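Local atomic coordinates of pmbA-related protein (Thermotoga maritima, PDB entry 1VL4), a protein that is of uncertain function but may be a metallopeptidase, as its membership of the PmbA/TldD (peptidase U62) family suggests. Residues A[408-422]-A[433-445]. Numbering follows the deposited sequence.
Sequences ISGNFLDLLRKIVLV and IAPSVLVEVLDVA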
loop_
_atom_site.group_PDB
_atom_site.type_symbol
_atom_site.label_atom_id
_atom_site.label_comp_id
_atom_site.label_asym_id
_atom_site.label_seq_id
_atom_site.Cartn_x
_atom_site.Cartn_y
_atom_site.Cartn_z
ATOM N N ILE A 408 -5.296 -14.788 19.957
ATOM C CA ILE A 408 -6.683 -15.149 19.981
ATOM C C ILE A 408 -7.071 -15.635 18.620
ATOM O O ILE A 408 -6.549 -15.155 17.596
ATOM C CB ILE A 408 -7.601 -13.976 20.408
ATOM C CG1 ILE A 408 -7.393 -12.756 19.521
ATOM C CG2 ILE A 408 -7.369 -13.624 21.890
ATOM C CD1 ILE A 408 -8.432 -11.715 19.745
ATOM N N SER A 409 -8.004 -16.579 18.614
ATOM C CA SER A 409 -8.547 -17.109 17.384
ATOM C C SER A 409 -10.023 -17.462 17.533
ATOM O O SER A 409 -10.520 -17.683 18.624
ATOM C CB SER A 409 -7.760 -18.340 16.975
ATOM O OG SER A 409 -8.019 -19.372 17.890
ATOM N N GLY A 410 -10.714 -17.481 16.404
ATOM C CA GLY A 410 -12.085 -17.887 16.350
ATOM C C GLY A 410 -12.637 -17.544 14.997
ATOM O O GLY A 410 -11.879 -17.352 14.032
ATOM N N ASN A 411 -13.961 -17.517 14.935
ATOM C CA ASN A 411 -14.698 -17.009 13.793
ATOM C C ASN A 411 -15.457 -15.784 14.261
ATOM O O ASN A 411 -16.162 -15.855 15.267
ATOM C CB ASN A 411 -15.695 -18.045 13.289
ATOM C CG ASN A 411 -16.304 -17.660 11.948
ATOM O OD1 ASN A 411 -17.166 -16.764 11.852
ATOM N ND2 ASN A 411 -15.865 -18.344 10.897
ATOM N N PHE A 412 -15.323 -14.691 13.518
ATOM C CA PHE A 412 -15.986 -13.437 13.816
ATOM C C PHE A 412 -17.510 -13.589 14.039
ATOM O O PHE A 412 -18.059 -12.942 14.927
ATOM C CB PHE A 412 -15.691 -12.385 12.722
ATOM C CG PHE A 412 -16.127 -10.997 13.108
ATOM C CD1 PHE A 412 -15.429 -10.285 14.070
ATOM C CD2 PHE A 412 -17.299 -10.446 12.590
ATOM C CE1 PHE A 412 -15.875 -9.012 14.473
ATOM C CE2 PHE A 412 -17.742 -9.208 12.984
ATOM C CZ PHE A 412 -17.031 -8.491 13.947
ATOM N N LEU A 413 -18.172 -14.458 13.269
ATOM C CA LEU A 413 -19.616 -14.626 13.404
ATOM C C LEU A 413 -19.974 -15.289 14.723
ATOM O O LEU A 413 -20.919 -14.865 15.371
ATOM C CB LEU A 413 -20.233 -15.385 12.229
ATOM C CG LEU A 413 -20.086 -14.680 10.859
ATOM C CD1 LEU A 413 -20.856 -15.429 9.746
ATOM C CD2 LEU A 413 -20.493 -13.216 10.940
ATOM N N ASP A 414 -19.198 -16.278 15.135
ATOM C CA ASP A 414 -19.371 -16.907 16.444
ATOM C C ASP A 414 -19.100 -15.917 17.570
ATOM O O ASP A 414 -19.769 -15.927 18.566
ATOM C CB ASP A 414 -18.422 -18.093 16.611
ATOM C CG ASP A 414 -18.825 -19.293 15.769
ATOM O OD1 ASP A 414 -20.044 -19.594 15.696
ATOM O OD2 ASP A 414 -17.917 -19.941 15.197
ATOM N N LEU A 415 -18.087 -15.090 17.416
ATOM C CA LEU A 415 -17.855 -13.980 18.335
ATOM C C LEU A 415 -19.118 -13.133 18.539
ATOM O O LEU A 415 -19.503 -12.870 19.683
ATOM C CB LEU A 415 -16.730 -13.090 17.804
ATOM C CG LEU A 415 -16.194 -12.065 18.804
ATOM C CD1 LEU A 415 -14.700 -11.884 18.638
ATOM C CD2 LEU A 415 -16.926 -10.735 18.685
ATOM N N LEU A 416 -19.750 -12.726 17.427
ATOM C CA LEU A 416 -20.975 -11.955 17.456
ATOM C C LEU A 416 -22.049 -12.687 18.218
ATOM O O LEU A 416 -22.814 -12.046 18.951
ATOM C CB LEU A 416 -21.502 -11.606 16.045
ATOM C CG LEU A 416 -20.657 -10.632 15.212
ATOM C CD1 LEU A 416 -21.208 -10.455 13.779
ATOM C CD2 LEU A 416 -20.491 -9.292 15.920
ATOM N N ARG A 417 -22.109 -14.020 18.043
ATOM C CA ARG A 417 -23.082 -14.841 18.770
ATOM C C ARG A 417 -22.843 -14.840 20.264
ATOM O O ARG A 417 -23.784 -14.943 21.025
ATOM C CB ARG A 417 -23.080 -16.322 18.320
ATOM C CG ARG A 417 -23.586 -16.601 16.923
ATOM C CD ARG A 417 -25.086 -16.461 16.835
ATOM N NE ARG A 417 -25.776 -17.600 17.438
ATOM C CZ ARG A 417 -27.044 -17.593 17.843
ATOM N NH1 ARG A 417 -27.559 -18.694 18.361
ATOM N NH2 ARG A 417 -27.791 -16.488 17.765
ATOM N N LYS A 418 -21.580 -14.769 20.670
ATOM C CA LYS A 418 -21.177 -14.879 22.070
ATOM C C LYS A 418 -20.987 -13.539 22.761
ATOM O O LYS A 418 -20.552 -13.480 23.896
ATOM C CB LYS A 418 -19.889 -15.685 22.151
ATOM C CG LYS A 418 -20.121 -17.148 21.732
ATOM C CD LYS A 418 -18.913 -18.043 21.975
ATOM C CE LYS A 418 -17.731 -17.727 21.056
ATOM N NZ LYS A 418 -16.629 -18.733 21.298
ATOM N N ILE A 419 -21.303 -12.444 22.093
ATOM C CA ILE A 419 -21.318 -11.162 22.834
ATOM C C ILE A 419 -22.569 -11.154 23.747
ATOM O O ILE A 419 -23.691 -11.062 23.280
ATOM C CB ILE A 419 -21.243 -9.936 21.918
ATOM C CG1 ILE A 419 -19.848 -9.866 21.254
ATOM C CG2 ILE A 419 -21.488 -8.640 22.738
ATOM C CD1 ILE A 419 -19.761 -8.925 20.011
ATOM N N VAL A 420 -22.354 -11.294 25.044
ATOM C CA VAL A 420 -23.469 -11.357 25.973
ATOM C C VAL A 420 -23.782 -10.015 26.665
ATOM O O VAL A 420 -24.883 -9.823 27.148
ATOM C CB VAL A 420 -23.259 -12.514 27.033
ATOM C CG1 VAL A 420 -23.135 -13.850 26.325
ATOM C CG2 VAL A 420 -22.045 -12.272 27.937
ATOM N N LEU A 421 -22.815 -9.105 26.713
ATOM C CA LEU A 421 -23.003 -7.767 27.269
ATOM C C LEU A 421 -22.156 -6.748 26.556
ATOM O O LEU A 421 -20.991 -7.011 26.239
ATOM C CB LEU A 421 -22.590 -7.728 28.733
ATOM C CG LEU A 421 -23.506 -8.236 29.839
ATOM C CD1 LEU A 421 -22.706 -8.198 31.152
ATOM C CD2 LEU A 421 -24.811 -7.417 29.926
ATOM N N VAL A 422 -22.747 -5.563 26.355
ATOM C CA VAL A 422 -22.163 -4.466 25.585
ATOM C C VAL A 422 -22.047 -3.242 26.495
ATOM O O VAL A 422 -22.987 -2.878 27.178
ATOM C CB VAL A 422 -23.025 -4.156 24.339
ATOM C CG1 VAL A 422 -22.417 -3.079 23.466
ATOM C CG2 VAL A 422 -23.251 -5.463 23.511
ATOM N N ILE A 433 -17.055 2.290 14.901
ATOM C CA ILE A 433 -17.341 2.910 16.179
ATOM C C ILE A 433 -17.880 1.853 17.100
ATOM O O ILE A 433 -18.754 1.083 16.693
ATOM C CB ILE A 433 -18.437 3.928 16.007
ATOM C CG1 ILE A 433 -17.999 4.999 14.969
ATOM C CG2 ILE A 433 -18.875 4.494 17.363
ATOM C CD1 ILE A 433 -19.060 6.065 14.789
ATOM N N ALA A 434 -17.384 1.803 18.328
ATOM C CA ALA A 434 -17.751 0.701 19.209
ATOM C C ALA A 434 -17.403 0.950 20.638
ATOM O O ALA A 434 -16.432 1.624 20.911
ATOM C CB ALA A 434 -17.080 -0.621 18.758
ATOM N N PRO A 435 -18.172 0.314 21.546
ATOM C CA PRO A 435 -17.802 0.187 22.955
ATOM C C PRO A 435 -17.050 -1.105 23.202
ATOM O O PRO A 435 -16.764 -1.843 22.277
ATOM C CB PRO A 435 -19.157 0.164 23.639
ATOM C CG PRO A 435 -19.989 -0.641 22.689
ATOM C CD PRO A 435 -19.477 -0.320 21.296
ATOM N N SER A 436 -16.665 -1.355 24.433
ATOM C CA SER A 436 -16.131 -2.632 24.839
ATOM C C SER A 436 -17.315 -3.627 24.883
ATOM O O SER A 436 -18.459 -3.219 24.987
ATOM C CB SER A 436 -15.463 -2.508 26.207
ATOM O OG SER A 436 -14.467 -1.499 26.208
ATOM N N VAL A 437 -17.004 -4.913 24.741
ATOM C CA VAL A 437 -17.965 -6.012 24.880
ATOM C C VAL A 437 -17.390 -7.147 25.700
ATOM O O VAL A 437 -16.139 -7.337 25.793
ATOM C CB VAL A 437 -18.395 -6.603 23.501
ATOM C CG1 VAL A 437 -19.068 -5.541 22.658
ATOM C CG2 VAL A 437 -17.179 -7.247 22.750
ATOM N N LEU A 438 -18.309 -7.887 26.326
ATOM C CA LEU A 438 -18.032 -9.156 26.957
ATOM C C LEU A 438 -18.461 -10.332 26.060
ATOM O O LEU A 438 -19.640 -10.473 25.691
ATOM C CB LEU A 438 -18.728 -9.251 28.316
ATOM C CG LEU A 438 -18.532 -10.595 28.999
ATOM C CD1 LEU A 438 -17.032 -10.921 29.209
ATOM C CD2 LEU A 438 -19.309 -10.587 30.307
ATOM N N VAL A 439 -17.461 -11.142 25.704
ATOM C CA VAL A 439 -17.627 -12.315 24.849
ATOM C C VAL A 439 -17.575 -13.545 25.795
ATOM O O VAL A 439 -16.612 -13.727 26.585
ATOM C CB VAL A 439 -16.513 -12.381 23.735
ATOM C CG1 VAL A 439 -16.726 -13.560 22.778
ATOM C CG2 VAL A 439 -16.417 -11.117 22.954
ATOM N N GLU A 440 -18.624 -14.363 25.729
ATOM C CA GLU A 440 -18.780 -15.519 26.615
ATOM C C GLU A 440 -17.516 -16.360 26.789
ATOM O O GLU A 440 -17.120 -16.750 27.935
ATOM C CB GLU A 440 -19.898 -16.410 26.089
ATOM C CG GLU A 440 -20.221 -17.631 26.963
ATOM C CD GLU A 440 -21.123 -17.340 28.159
ATOM O OE1 GLU A 440 -21.149 -16.182 28.642
ATOM O OE2 GLU A 440 -21.797 -18.296 28.615
ATOM N N VAL A 441 -16.940 -16.734 25.660
ATOM C CA VAL A 441 -15.698 -17.468 25.676
ATOM C C VAL A 441 -15.003 -17.321 24.326
ATOM O O VAL A 441 -15.654 -17.268 23.296
ATOM C CB VAL A 441 -15.922 -18.973 26.099
ATOM C CG1 VAL A 441 -16.742 -19.743 25.083
ATOM C CG2 VAL A 441 -14.624 -19.678 26.321
ATOM N N LEU A 442 -13.677 -17.264 24.340
ATOM C CA LEU A 442 -12.903 -17.244 23.109
ATOM C C LEU A 442 -11.663 -18.113 23.272
ATOM O O LEU A 442 -11.182 -18.301 24.382
ATOM C CB LEU A 442 -12.495 -15.807 22.827
ATOM C CG LEU A 442 -12.453 -15.292 21.407
ATOM C CD1 LEU A 442 -13.802 -15.437 20.671
ATOM C CD2 LEU A 442 -11.981 -13.814 21.493
ATOM N N ASP A 443 -11.160 -18.636 22.158
ATOM C CA ASP A 443 -9.914 -19.406 22.159
ATOM C C ASP A 443 -8.716 -18.487 22.293
ATOM O O ASP A 443 -8.510 -17.608 21.456
ATOM C CB ASP A 443 -9.758 -20.233 20.872
ATOM C CG ASP A 443 -10.782 -21.341 20.761
ATOM O OD1 ASP A 443 -11.970 -21.112 21.065
ATOM O OD2 ASP A 443 -10.394 -22.457 20.386
ATOM N N VAL A 444 -7.933 -18.707 23.337
ATOM C CA VAL A 444 -6.708 -17.976 23.593
ATOM C C VAL A 444 -5.516 -18.973 23.598
ATOM O O VAL A 444 -5.605 -20.060 24.201
ATOM C CB VAL A 444 -6.790 -17.267 24.966
ATOM C CG1 VAL A 444 -5.531 -16.429 25.239
ATOM C CG2 VAL A 444 -8.058 -16.397 25.050
ATOM N N ALA A 445 -4.409 -18.617 22.945
ATOM C CA ALA A 445 -3.203 -19.468 22.960
ATOM C C ALA A 445 -2.050 -18.771 23.658
ATOM O O ALA A 445 -1.852 -17.570 23.433
ATOM C CB ALA A 445 -2.811 -19.828 21.561
HETATM O O HOH W 1 -12.946 -18.922 19.605
#
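Lys418 grips Glu440 and Val441, the first with its backbone carbonyl and the second with its ammonium group, a good example of how a helix exit can be tied to a strand at its corner. Its carbonyl O accepts a nearly straight bond from Glu440 N (2.8 Å). Its side chain bends at chi3 (-69°), which turns NZ back onto Val441 O. That bond is 2.7 Å long from Lys418 NZ to Val441 O, and the ammonium stands above the carbonyl plane, 36° out of it, and not on a lone pair. Asp443 OD1 lies 5.2 Å from Lys418 NZ, too far for a salt bridge, though the opposite charges may attract.

Next along the chain, Ile419 spreads over Val437 and Val439: its CG2 lies 3.8 Å from Val437 CB, while CG1 reaches CG2 of both valines. Val422 CG1, anti to its backbone N (chi1 -177°), presses against the ring of Pro435 at CG, 3.5 Å away. Within the bulge, Val420 CG2 meets the isobutyl end of Leu438 (CG2 to CD2 4.0 Å). Between Ile419 and Leu421 the antiparallel pairing slips by one residue, a beta bulge: Leu438 O takes Val420 N, Leu438 N gives to Leu421 O, and the buried Leu421 N has no partner.

The arrangement is a strand-helix-strand unit whose two strands, 408-411 and 419-422, both pair with strand 437-444, on either side of its corner at Glu440. These pairings belong to the mixed sheet of the PmbA/TldA C-terminal domain, where strand 437-444 also runs antiparallel to 233-239. At the 408-411 end a water bridges Ser409 O and Asp443 N, and Leu415 CD1 from the helix packs on Leu442 CD1 (4.2 Å).

Asn411 sets the start of that helix as its N-cap, OD1 accepting Leu413 N in the carbonyl plane, while its ND2 is held by Glu384 and Ser382. Farther out, Leu421 and Leu438 pack on helix 355-362.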